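Local coordinates for conserved protein (Mycobacterium tuberculosis, PDB 1RFE) that is of unknown function but belongs to the FMN-binding split-barrel clan and probably binds coenzyme F420, perhaps as an oxidoreductase, at residues 24-30 with 69-74; 15-19 with 84-88; 78-82 with 151-156; 104-109 with 123-128. All coordinates share one frame; numbering follows the deposited sequence.

Interaction 1. Residues 24-30 with 69-74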
loop_
_atom_site.group_PDB
_atom_site.type_symbol
_atom_site.label_atom_id
_atom_site.label_comp_id
_atom_site.label_asym_id
_atom_site.label_seq_id
_atom_site.Cartn_x
_atom_site.Cartn_y
_atom_site.Cartn_z
ATOM N N THR A 24 4.454 1.391 -5.196
ATOM C CA THR A 24 3.063 1.618 -5.596
ATOM C C THR A 24 2.198 0.417 -5.346
ATOM O O THR A 24 2.525 -0.673 -5.750
ATOM C CB THR A 24 2.955 1.935 -7.109
ATOM O OG1 THR A 24 3.836 3.002 -7.437
ATOM C CG2 THR A 24 1.535 2.512 -7.462
ATOM N N GLY A 25 1.065 0.635 -4.693
ATOM C CA GLY A 25 0.005 -0.334 -4.660
ATOM C C GLY A 25 -1.293 0.245 -5.193
ATOM O O GLY A 25 -1.360 1.388 -5.535
ATOM N N THR A 26 -2.303 -0.609 -5.260
ATOM C CA THR A 26 -3.667 -0.267 -5.613
ATOM C C THR A 26 -4.593 -0.344 -4.410
ATOM O O THR A 26 -4.730 -1.384 -3.788
ATOM C CB THR A 26 -4.174 -1.241 -6.691
ATOM O OG1 THR A 26 -3.329 -1.163 -7.858
ATOM C CG2 THR A 26 -5.554 -0.828 -7.204
ATOM N N LEU A 27 -5.240 0.796 -4.108
ATOM C CA LEU A 27 -6.200 0.887 -3.058
ATOM C C LEU A 27 -7.579 0.769 -3.678
ATOM O O LEU A 27 -7.814 1.307 -4.738
ATOM C CB LEU A 27 -6.070 2.245 -2.354
ATOM C CG LEU A 27 -7.125 2.581 -1.286
ATOM C CD1 LEU A 27 -6.870 1.799 -0.031
ATOM C CD2 LEU A 27 -7.127 4.043 -1.041
ATOM N N ALA A 28 -8.455 -0.002 -3.040
ATOM C CA ALA A 28 -9.877 0.011 -3.357
ATOM C C ALA A 28 -10.649 0.499 -2.132
ATOM O O ALA A 28 -10.544 -0.092 -1.074
ATOM C CB ALA A 28 -10.378 -1.383 -3.722
ATOM N N THR A 29 -11.475 1.507 -2.311
ATOM C CA THR A 29 -12.523 1.846 -1.332
ATOM C C THR A 29 -13.897 1.582 -1.953
ATOM O O THR A 29 -14.040 1.239 -3.157
ATOM C CB THR A 29 -12.428 3.358 -0.897
ATOM O OG1 THR A 29 -12.544 4.217 -2.050
ATOM C CG2 THR A 29 -11.079 3.731 -0.362
ATOM N N ILE A 30 -14.931 1.735 -1.159
ATOM C CA ILE A 30 -16.244 1.357 -1.605
ATOM C C ILE A 30 -17.012 2.635 -1.933
ATOM O O ILE A 30 -17.185 3.458 -1.083
ATOM C CB ILE A 30 -16.964 0.562 -0.519
ATOM C CG1 ILE A 30 -16.185 -0.700 -0.260
ATOM C CG2 ILE A 30 -18.450 0.230 -0.957
ATOM C CD1 ILE A 30 -16.775 -1.569 0.794
ATOM N N ARG A 69 -14.200 -0.034 5.104
ATOM C CA ARG A 69 -13.646 -1.230 4.490
ATOM C C ARG A 69 -12.762 -0.846 3.286
ATOM O O ARG A 69 -13.130 -0.010 2.464
ATOM C CB ARG A 69 -14.772 -2.196 4.096
ATOM C CG ARG A 69 -15.414 -2.935 5.329
ATOM C CD ARG A 69 -16.518 -3.860 4.966
ATOM N NE ARG A 69 -17.538 -3.149 4.174
ATOM C CZ ARG A 69 -18.444 -3.728 3.399
ATOM N NH1 ARG A 69 -18.502 -5.036 3.281
ATOM N NH2 ARG A 69 -19.301 -2.984 2.727
ATOM N N VAL A 70 -11.563 -1.409 3.272
ATOM C CA VAL A 70 -10.564 -1.166 2.245
ATOM C C VAL A 70 -9.904 -2.444 1.804
ATOM O O VAL A 70 -9.838 -3.441 2.571
ATOM C CB VAL A 70 -9.374 -0.274 2.705
ATOM C CG1 VAL A 70 -9.686 1.088 2.538
ATOM C CG2 VAL A 70 -8.889 -0.584 4.145
ATOM N N SER A 71 -9.405 -2.421 0.569
ATOM C CA SER A 71 -8.458 -3.429 0.102
ATOM C C SER A 71 -7.244 -2.748 -0.476
ATOM O O SER A 71 -7.341 -1.631 -1.047
ATOM C CB SER A 71 -9.080 -4.310 -0.979
ATOM O OG SER A 71 -10.235 -4.923 -0.468
ATOM N N PHE A 72 -6.091 -3.396 -0.345
ATOM C CA PHE A 72 -4.855 -2.793 -0.877
ATOM C C PHE A 72 -4.001 -3.905 -1.416
ATOM O O PHE A 72 -3.794 -4.900 -0.731
ATOM C CB PHE A 72 -4.154 -1.988 0.219
ATOM C CG PHE A 72 -3.064 -1.075 -0.271
ATOM C CD1 PHE A 72 -3.363 0.149 -0.811
ATOM C CD2 PHE A 72 -1.730 -1.448 -0.169
ATOM C CE1 PHE A 72 -2.340 0.979 -1.252
ATOM C CE2 PHE A 72 -0.721 -0.625 -0.586
ATOM C CZ PHE A 72 -1.029 0.600 -1.131
ATOM N N LEU A 73 -3.484 -3.727 -2.639
ATOM C CA LEU A 73 -2.742 -4.764 -3.342
ATOM C C LEU A 73 -1.380 -4.252 -3.841
ATOM O O LEU A 73 -1.293 -3.220 -4.488
ATOM C CB LEU A 73 -3.564 -5.306 -4.532
ATOM C CG LEU A 73 -2.982 -6.525 -5.322
ATOM C CD1 LEU A 73 -4.043 -7.401 -5.980
ATOM C CD2 LEU A 73 -2.039 -6.091 -6.453
ATOM N N LEU A 74 -0.339 -5.012 -3.528
ATOM C CA LEU A 74 1.005 -4.810 -4.022
ATOM C C LEU A 74 1.417 -6.015 -4.846
ATOM O O LEU A 74 1.213 -7.141 -4.427
ATOM C CB LEU A 74 1.984 -4.678 -2.847
ATOM C CG LEU A 74 1.898 -3.433 -1.971
ATOM C CD1 LEU A 74 2.649 -3.599 -0.675
ATOM C CD2 LEU A 74 2.415 -2.220 -2.774
HETATM O O HOH W 1 -1.303 -3.192 -7.669
HETATM O O HOH W 2 -14.473 2.008 1.472
#
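Strands 25-30 and 69-74 run antiparallel, their short axes 166° apart and 4.6 Å at closest approach. Two hydrogen-bonded pairs hold them: Thr26 N and Leu73 O are 2.9 Å apart with the reciprocal bond beside them, and Ala28 N reaches Ser71 O at 2.8 Å, answered by Ser71 N to Ala28 O. Between these lies the non-hydrogen-bonded pair Leu27 and Phe72, where CA-H...O contacts fill in, the shortest from Phe72 CA to Thr26 O at 3.2 Å. On the Leu27 face, CG of Phe72 stands anti to its backbone N (chi1 -167°), which carries the ring along the partner strand: Phe72 CD1 lies 3.8 Å from Leu27 CB, and Phe72 CZ reaches Gly25 CA, where no side chain stands in the way. Leu27 CD1 meets Val70 CG1 at 3.9 Å. At the far end the methyl CD1 of Ile30 sits over one face of the Arg69 guanidinium, 3.5 Å from NH2, while Asp67 pairs with that arginine. One water joins Ile30 N to Arg69 O, another Thr26 OG1 to Leu73 O. Strand 25-30 also bonds to strand 36-46, and strand 69-76 to strand 84-95; Leu27 and Phe72 pack on Leu52 of strand 49-55.

Interaction 2. Residues 15-19 with 84-88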
loop_
_atom_site.group_PDB
_atom_site.type_symbol
_atom_site.label_atom_id
_atom_site.label_comp_id
_atom_site.label_asym_id
_atom_site.label_seq_id
_atom_site.Cartn_x
_atom_site.Cartn_y
_atom_site.Cartn_z
ATOM N N ILE A 15 6.966 -10.433 3.732
ATOM C CA ILE A 15 5.895 -9.472 3.433
ATOM C C ILE A 15 6.333 -8.094 3.903
ATOM O O ILE A 15 6.279 -7.124 3.151
ATOM C CB ILE A 15 4.590 -9.889 4.142
ATOM C CG1 ILE A 15 4.013 -11.145 3.508
ATOM C CG2 ILE A 15 3.504 -8.765 4.135
ATOM C CD1 ILE A 15 2.922 -11.805 4.368
ATOM N N ALA A 16 6.813 -8.023 5.131
ATOM C CA ALA A 16 7.399 -6.776 5.649
ATOM C C ALA A 16 8.430 -6.153 4.698
ATOM O O ALA A 16 8.282 -5.008 4.342
ATOM C CB ALA A 16 7.950 -6.973 7.053
ATOM N N ASP A 17 9.421 -6.931 4.254
ATOM C CA ASP A 17 10.419 -6.485 3.284
ATOM C C ASP A 17 9.799 -6.024 1.994
ATOM O O ASP A 17 10.211 -5.020 1.447
ATOM C CB ASP A 17 11.477 -7.595 2.974
ATOM C CG ASP A 17 12.383 -7.910 4.172
ATOM O OD1 ASP A 17 12.200 -7.279 5.260
ATOM O OD2 ASP A 17 13.322 -8.779 4.139
ATOM N N PHE A 18 8.776 -6.733 1.533
ATOM C CA PHE A 18 8.123 -6.421 0.268
ATOM C C PHE A 18 7.337 -5.081 0.373
ATOM O O PHE A 18 7.391 -4.255 -0.527
ATOM C CB PHE A 18 7.214 -7.595 -0.187
ATOM C CG PHE A 18 6.606 -7.408 -1.539
ATOM C CD1 PHE A 18 7.402 -7.449 -2.681
ATOM C CD2 PHE A 18 5.215 -7.202 -1.684
ATOM C CE1 PHE A 18 6.845 -7.290 -3.961
ATOM C CE2 PHE A 18 4.661 -7.023 -2.924
ATOM C CZ PHE A 18 5.472 -7.063 -4.091
ATOM N N VAL A 19 6.641 -4.873 1.478
ATOM C CA VAL A 19 5.917 -3.608 1.726
ATOM C C VAL A 19 6.911 -2.422 1.800
ATOM O O VAL A 19 6.631 -1.359 1.274
ATOM C CB VAL A 19 5.086 -3.683 3.005
ATOM C CG1 VAL A 19 4.687 -2.303 3.496
ATOM C CG2 VAL A 19 3.794 -4.547 2.819
ATOM N N ARG A 84 5.063 -12.028 -7.702
ATOM C CA ARG A 84 4.929 -11.971 -6.276
ATOM C C ARG A 84 4.078 -10.778 -5.837
ATOM O O ARG A 84 3.942 -9.763 -6.560
ATOM C CB ARG A 84 6.250 -11.971 -5.577
ATOM C CG ARG A 84 7.334 -11.116 -6.099
ATOM C CD ARG A 84 8.347 -10.754 -4.960
ATOM N NE ARG A 84 9.137 -9.587 -5.284
ATOM C CZ ARG A 84 10.330 -9.305 -4.800
ATOM N NH1 ARG A 84 10.964 -10.131 -3.953
ATOM N NH2 ARG A 84 10.912 -8.172 -5.190
ATOM N N GLY A 85 3.476 -10.940 -4.669
ATOM C CA GLY A 85 2.566 -9.954 -4.199
ATOM C C GLY A 85 1.937 -10.246 -2.857
ATOM O O GLY A 85 2.123 -11.305 -2.266
ATOM N N VAL A 86 1.176 -9.258 -2.399
ATOM C CA VAL A 86 0.470 -9.358 -1.160
ATOM C C VAL A 86 -0.809 -8.507 -1.279
ATOM O O VAL A 86 -0.799 -7.396 -1.805
ATOM C CB VAL A 86 1.335 -8.973 0.038
ATOM C CG1 VAL A 86 1.787 -7.512 -0.054
ATOM C CG2 VAL A 86 0.628 -9.215 1.288
ATOM N N SER A 87 -1.895 -9.076 -0.798
ATOM C CA SER A 87 -3.221 -8.503 -0.947
ATOM C C SER A 87 -3.834 -8.436 0.454
ATOM O O SER A 87 -3.910 -9.470 1.152
ATOM C CB SER A 87 -4.059 -9.422 -1.849
ATOM O OG SER A 87 -5.317 -8.842 -2.122
ATOM N N PHE A 88 -4.240 -7.236 0.857
ATOM C CA PHE A 88 -4.767 -6.938 2.189
ATOM C C PHE A 88 -6.232 -6.558 2.055
ATOM O O PHE A 88 -6.613 -5.804 1.148
ATOM C CB PHE A 88 -4.058 -5.715 2.806
ATOM C CG PHE A 88 -2.558 -5.889 2.977
ATOM C CD1 PHE A 88 -2.066 -6.805 3.864
ATOM C CD2 PHE A 88 -1.660 -5.158 2.218
ATOM C CE1 PHE A 88 -0.708 -6.945 4.043
ATOM C CE2 PHE A 88 -0.278 -5.306 2.389
ATOM C CZ PHE A 88 0.185 -6.164 3.288
#
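Phe18 of helix 12-21 lies against Arg84, Gly85 and Val86, so that a helix packs across a strand of the antiparallel barrel-like sheet found in the FMN-binding split-barrel clan. The helix and strand segments cross at -94° with their axes 9.2 Å apart, and no hydrogen bond joins them: side-chain packing does the work. Phe18 carries the largest share. With chi1 at -175° its ring extends away from the backbone N and down to the strand. There the glycine backbone gives it room, with CE2 3.8 Å from Gly85 CA, and Val86 CG1 comes in at the ring edge, near its plane, 3.8 Å from CD2. Val86 divides its two methyls between neighbours, since CG2 meets Ile15 CG2 at 4.1 Å and the two side chains cross at about a right angle. Farther along, Phe88 offers the edge of its ring to the helix, CZ lying 4.0 Å from Val19 CG2. Arg84 closes the other end of the contact. Its chain is extended from CG to NE and passes obliquely across the Phe18 ring, while a salt bridge from NE to Asp76 holds the polar end. The guanidinium and phenyl planes are 63° apart, which is far from a parallel stack; Phe18 CD1 stands over one guanidinium face toward its rim, and CE1 approaches Arg84 NE to 3.5 Å.

Interaction 3. Residues 78-82 with 151-156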
loop_
_atom_site.group_PDB
_atom_site.type_symbol
_atom_site.label_atom_id
_atom_site.label_comp_id
_atom_site.label_asym_id
_atom_site.label_seq_id
_atom_site.Cartn_x
_atom_site.Cartn_y
_atom_site.Cartn_z
ATOM N N ASP A 78 7.650 -9.868 -13.669
ATOM C CA ASP A 78 7.321 -9.774 -15.105
ATOM C C ASP A 78 7.046 -11.144 -15.778
ATOM O O ASP A 78 6.538 -11.192 -16.900
ATOM C CB ASP A 78 8.446 -9.047 -15.877
ATOM C CG ASP A 78 8.767 -7.680 -15.313
ATOM O OD1 ASP A 78 7.791 -6.882 -15.139
ATOM O OD2 ASP A 78 9.957 -7.324 -15.006
ATOM N N THR A 79 7.377 -12.244 -15.102
ATOM C CA THR A 79 7.140 -13.571 -15.652
ATOM C C THR A 79 6.372 -14.398 -14.697
ATOM O O THR A 79 6.311 -14.098 -13.484
ATOM C CB THR A 79 8.458 -14.286 -15.987
ATOM O OG1 THR A 79 9.254 -14.446 -14.810
ATOM C CG2 THR A 79 9.323 -13.429 -16.896
ATOM N N TYR A 80 5.777 -15.462 -15.215
ATOM C CA TYR A 80 4.975 -16.308 -14.362
ATOM C C TYR A 80 5.791 -16.791 -13.190
ATOM O O TYR A 80 5.289 -16.858 -12.074
ATOM C CB TYR A 80 4.346 -17.485 -15.122
ATOM C CG TYR A 80 3.575 -18.397 -14.200
ATOM C CD1 TYR A 80 2.260 -18.091 -13.809
ATOM C CD2 TYR A 80 4.158 -19.537 -13.693
ATOM C CE1 TYR A 80 1.542 -18.928 -12.941
ATOM C CE2 TYR A 80 3.457 -20.391 -12.823
ATOM C CZ TYR A 80 2.152 -20.082 -12.452
ATOM O OH TYR A 80 1.493 -20.925 -11.576
ATOM N N ASP A 81 7.061 -17.104 -13.414
ATOM C CA ASP A 81 7.859 -17.718 -12.368
ATOM C C ASP A 81 8.297 -16.702 -11.308
ATOM O O ASP A 81 8.714 -17.103 -10.257
ATOM C CB ASP A 81 9.087 -18.473 -12.920
ATOM C CG ASP A 81 10.147 -17.552 -13.516
ATOM O OD1 ASP A 81 9.915 -16.886 -14.563
ATOM O OD2 ASP A 81 11.277 -17.454 -13.020
ATOM N N THR A 82 8.247 -15.412 -11.612
ATOM C CA THR A 82 8.635 -14.351 -10.663
ATOM C C THR A 82 7.469 -13.522 -10.086
ATOM O O THR A 82 7.725 -12.534 -9.335
ATOM C CB THR A 82 9.653 -13.362 -11.308
ATOM O OG1 THR A 82 9.153 -12.832 -12.550
ATOM C CG2 THR A 82 10.993 -14.051 -11.665
ATOM N N LEU A 151 10.321 -23.215 -10.538
ATOM C CA LEU A 151 10.196 -23.244 -11.977
ATOM C C LEU A 151 11.470 -22.769 -12.668
ATOM O O LEU A 151 12.278 -22.050 -12.090
ATOM C CB LEU A 151 9.019 -22.398 -12.452
ATOM C CG LEU A 151 7.651 -23.051 -12.671
ATOM C CD1 LEU A 151 7.498 -24.491 -12.127
ATOM C CD2 LEU A 151 6.552 -22.142 -12.120
ATOM N N PRO A 152 11.696 -23.220 -13.892
ATOM C CA PRO A 152 12.748 -22.630 -14.711
ATOM C C PRO A 152 12.483 -21.158 -14.994
ATOM O O PRO A 152 11.330 -20.743 -15.163
ATOM C CB PRO A 152 12.696 -23.462 -15.989
ATOM C CG PRO A 152 11.409 -24.019 -15.991
ATOM C CD PRO A 152 11.074 -24.368 -14.580
ATOM N N HIS A 153 13.561 -20.378 -14.984
ATOM C CA HIS A 153 13.484 -18.955 -15.259
ATOM C C HIS A 153 13.026 -18.724 -16.688
ATOM O O HIS A 153 13.482 -19.403 -17.598
ATOM C CB HIS A 153 14.844 -18.271 -15.062
ATOM C CG HIS A 153 14.776 -16.777 -15.008
ATOM N ND1 HIS A 153 13.842 -16.098 -14.254
ATOM C CD2 HIS A 153 15.535 -15.828 -15.611
ATOM C CE1 HIS A 153 14.025 -14.795 -14.397
ATOM N NE2 HIS A 153 15.047 -14.605 -15.217
HETATM N N MSE A 154 12.135 -17.749 -16.849
HETATM C CA MSE A 154 11.601 -17.342 -18.149
HETATM C C MSE A 154 12.042 -15.905 -18.397
HETATM O O MSE A 154 12.196 -15.124 -17.445
HETATM C CB MSE A 154 10.088 -17.433 -18.133
HETATM C CG MSE A 154 9.598 -18.714 -17.423
HETATM SE SE MSE A 154 7.753 -18.850 -16.791
HETATM C CE MSE A 154 8.017 -20.621 -16.029
ATOM N N SER A 155 12.312 -15.552 -19.639
ATOM C CA SER A 155 12.563 -14.151 -19.915
ATOM C C SER A 155 11.209 -13.609 -20.358
ATOM O O SER A 155 10.290 -14.403 -20.649
ATOM C CB SER A 155 13.670 -13.951 -20.954
ATOM O OG SER A 155 13.135 -13.666 -22.235
ATOM N N VAL A 156 11.069 -12.291 -20.379
ATOM C CA VAL A 156 9.772 -11.722 -20.720
ATOM C C VAL A 156 9.620 -11.736 -22.248
ATOM O O VAL A 156 10.556 -11.451 -22.999
ATOM C CB VAL A 156 9.403 -10.367 -19.981
ATOM C CG1 VAL A 156 10.487 -9.887 -19.051
ATOM C CG2 VAL A 156 8.933 -9.287 -20.919
HETATM O O HOH W 3 11.863 -19.442 -11.118
#
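Asp81 reaches from the turn 78-82 into the bend of segment 151-156 and shows how a single carboxylate can hold two irregular segments together. Its CB already touches the partner, 4.0 Å from Leu151 CB and close to the methyl CE of Met154, a selenomethionine here. CG takes the position between the backbone N and the carbonyl carbon (chi1 69°), turning the carboxylate toward the backbone of residues 152-154; CG itself lies 3.8 Å from Pro152 O. The two oxygens then part company. OD1 receives the hydroxyl of Thr79 at 2.5 Å from OG1, approached from above the carboxylate plane, and a weak bond from Met154 N at 3.3 Å. OD2 accepts His153 ND1 at 3.2 Å through its syn lone pair; the oxygen lies in the imidazole plane, while the carboxylate is turned 76° from that ring. A water bonded to OD2 also donates to Leu151 O. Three donors and a weaker fourth thus share the carboxylate, which would be expected to favour its charged form. Apolar contacts flank this network: Leu151 CD2 meets the Tyr80 ring at its edge, 3.6 Å from CE2, and Tyr80 CB lies 4.0 Å from Met154 SE. Thr79 CG2 is a methyl packed on the carbonyl Met154 O. This surface contact joins the turn between strands 69-76 and 84-95 to the tail beyond strand 140-145, with His146 edge-to-face against Tyr80.

Interaction 4. Residues 104-109 with 123-128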
loop_
_atom_site.group_PDB
_atom_site.type_symbol
_atom_site.label_atom_id
_atom_site.label_comp_id
_atom_site.label_asym_id
_atom_site.label_seq_id
_atom_site.Cartn_x
_atom_site.Cartn_y
_atom_site.Cartn_z
ATOM N N VAL A 104 3.660 10.449 8.663
ATOM C CA VAL A 104 3.245 10.048 7.307
ATOM C C VAL A 104 4.062 10.842 6.314
ATOM O O VAL A 104 4.695 10.251 5.429
ATOM C CB VAL A 104 1.681 10.199 7.078
ATOM C CG1 VAL A 104 1.306 10.078 5.588
ATOM C CG2 VAL A 104 0.973 9.150 7.864
ATOM N N GLY A 105 4.166 12.156 6.529
ATOM C CA GLY A 105 4.832 13.031 5.593
ATOM C C GLY A 105 6.314 12.695 5.491
ATOM O O GLY A 105 6.862 12.665 4.394
ATOM N N VAL A 106 6.922 12.364 6.638
ATOM C CA VAL A 106 8.325 12.033 6.712
ATOM C C VAL A 106 8.636 10.700 6.062
ATOM O O VAL A 106 9.704 10.537 5.463
ATOM C CB VAL A 106 8.819 12.148 8.175
ATOM C CG1 VAL A 106 10.124 11.405 8.436
ATOM C CG2 VAL A 106 8.963 13.667 8.551
ATOM N N SER A 107 7.732 9.726 6.211
ATOM C CA SER A 107 7.941 8.410 5.663
ATOM C C SER A 107 7.842 8.466 4.146
ATOM O O SER A 107 8.647 7.838 3.458
ATOM C CB SER A 107 7.020 7.329 6.304
ATOM O OG SER A 107 6.965 6.187 5.497
ATOM N N VAL A 108 6.899 9.243 3.617
ATOM C CA VAL A 108 6.735 9.406 2.216
ATOM C C VAL A 108 7.943 10.140 1.613
ATOM O O VAL A 108 8.422 9.777 0.542
ATOM C CB VAL A 108 5.432 10.197 1.844
ATOM C CG1 VAL A 108 5.512 10.700 0.394
ATOM C CG2 VAL A 108 4.155 9.321 2.054
ATOM N N TRP A 109 8.409 11.157 2.319
ATOM C CA TRP A 109 9.596 11.886 1.954
ATOM C C TRP A 109 10.823 10.992 1.881
ATOM O O TRP A 109 11.540 11.030 0.900
ATOM C CB TRP A 109 9.854 13.021 2.911
ATOM C CG TRP A 109 11.032 13.842 2.555
ATOM C CD1 TRP A 109 12.349 13.633 2.890
ATOM C CD2 TRP A 109 10.994 15.035 1.811
ATOM N NE1 TRP A 109 13.118 14.657 2.392
ATOM C CE2 TRP A 109 12.297 15.516 1.713
ATOM C CE3 TRP A 109 9.944 15.788 1.233
ATOM C CZ2 TRP A 109 12.598 16.705 1.048
ATOM C CZ3 TRP A 109 10.238 16.934 0.570
ATOM C CH2 TRP A 109 11.566 17.391 0.483
HETATM N N MSE A 123 8.402 21.890 3.700
HETATM C CA MSE A 123 8.000 21.201 2.483
HETATM C C MSE A 123 7.114 19.974 2.789
HETATM O O MSE A 123 6.117 19.727 2.130
HETATM C CB MSE A 123 9.250 20.857 1.696
HETATM C CG MSE A 123 9.944 22.141 1.106
HETATM SE SE MSE A 123 11.241 21.688 -0.329
HETATM C CE MSE A 123 10.031 20.899 -1.526
ATOM N N VAL A 124 7.452 19.279 3.850
ATOM C CA VAL A 124 6.624 18.205 4.406
ATOM C C VAL A 124 5.347 18.781 5.035
ATOM O O VAL A 124 4.271 18.239 4.831
ATOM C CB VAL A 124 7.446 17.380 5.400
ATOM C CG1 VAL A 124 6.602 16.228 6.060
ATOM C CG2 VAL A 124 8.637 16.783 4.674
ATOM N N ASP A 125 5.461 19.899 5.749
ATOM C CA ASP A 125 4.285 20.635 6.247
ATOM C C ASP A 125 3.338 20.944 5.090
ATOM O O ASP A 125 2.140 20.825 5.228
ATOM C CB ASP A 125 4.677 21.972 6.959
ATOM C CG ASP A 125 5.279 21.783 8.388
ATOM O OD1 ASP A 125 5.120 20.696 9.037
ATOM O OD2 ASP A 125 5.959 22.718 8.949
ATOM N N GLN A 126 3.880 21.346 3.938
ATOM C CA GLN A 126 3.049 21.744 2.803
ATOM C C GLN A 126 2.419 20.566 2.050
ATOM O O GLN A 126 1.277 20.641 1.620
ATOM C CB GLN A 126 3.861 22.596 1.815
ATOM C CG GLN A 126 3.060 23.626 1.052
ATOM C CD GLN A 126 3.968 24.371 0.064
ATOM O OE1 GLN A 126 4.555 25.409 0.405
ATOM N NE2 GLN A 126 4.106 23.822 -1.131
HETATM N N MSE A 127 3.161 19.492 1.901
HETATM C CA MSE A 127 2.633 18.241 1.354
HETATM C C MSE A 127 1.409 17.770 2.182
HETATM O O MSE A 127 0.410 17.285 1.624
HETATM C CB MSE A 127 3.735 17.164 1.341
HETATM C CG MSE A 127 3.270 15.692 1.123
HETATM SE SE MSE A 127 4.610 14.387 1.848
HETATM C CE MSE A 127 6.007 14.732 0.539
HETATM N N MSE A 128 1.484 17.948 3.490
HETATM C CA MSE A 128 0.492 17.372 4.412
HETATM C C MSE A 128 -0.613 18.365 4.846
HETATM O O MSE A 128 -1.513 17.999 5.588
HETATM C CB MSE A 128 1.200 16.834 5.646
HETATM C CG MSE A 128 2.104 15.664 5.405
HETATM SE SE MSE A 128 1.267 14.160 4.425
HETATM C CE MSE A 128 -0.016 13.569 5.857
#
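Trp109 and Val124 meet where two helices pack, the methyl CG2 of Val124 standing above the indole plane, offset toward the rim and 3.8 Å from CE3. The tryptophan's chi1 of -178° swings the six-membered ring out toward the other helix. There Met127 CE arrives at the ring edge, near its plane, 4.1 Å from Trp109 CE3, and Met123 CB approaches CZ3. The indole NE1 is bonded to Pro115 O. The other methyl of Val124, CG1, is turned down onto the backbone of Gly105, 3.6 Å from its C atom. Without a side chain at Gly105, the residue's CA comes within 5.6 Å of Val124 CA. Met127 and Met128, selenomethionines like Met123, flank Gly105: the Met127 chain bends at its end, with SE near Gly105 O and 4.1 Å from Val108 CG1, whereas Met128 bends twice. Met128 CG lies 3.8 Å from Gly105 CA, and the bends beyond it carry CE back to Val104 CG1 at 3.7 Å, those two side chains crossing at about a right angle. No hydrogen bond crosses the interface. With segment axes 9.4 Å apart at an angle of 109°, this is a steep helix-helix packing centred on a glycine, joining helices 98-112 and 122-127 beside strands 36-46 and 49-55.

Interactions 1 and 2 form one continuous piece of the fold, since strands 69-76 and 84-95 are sheet neighbours: Phe72 O lies 2.9 Å from Phe88 N, and Leu74 CB packs 3.6 Å from Phe18 CE2. Their centres are about 13 Å apart, and interaction 1 is nested in the chain loop that interaction 2 closes. Interaction 3 adjoins both in sequence but lies near the surface, its centre about 26 Å from that of interaction 1. On the opposite side of the chain's centre, interaction 4 lies about 37 Å from interaction 3, centre to centre. The four illustrate strand pairing, helix-on-sheet packing, a carboxylate-centred hydrogen-bond network between two loops and helix-helix packing within one small chain.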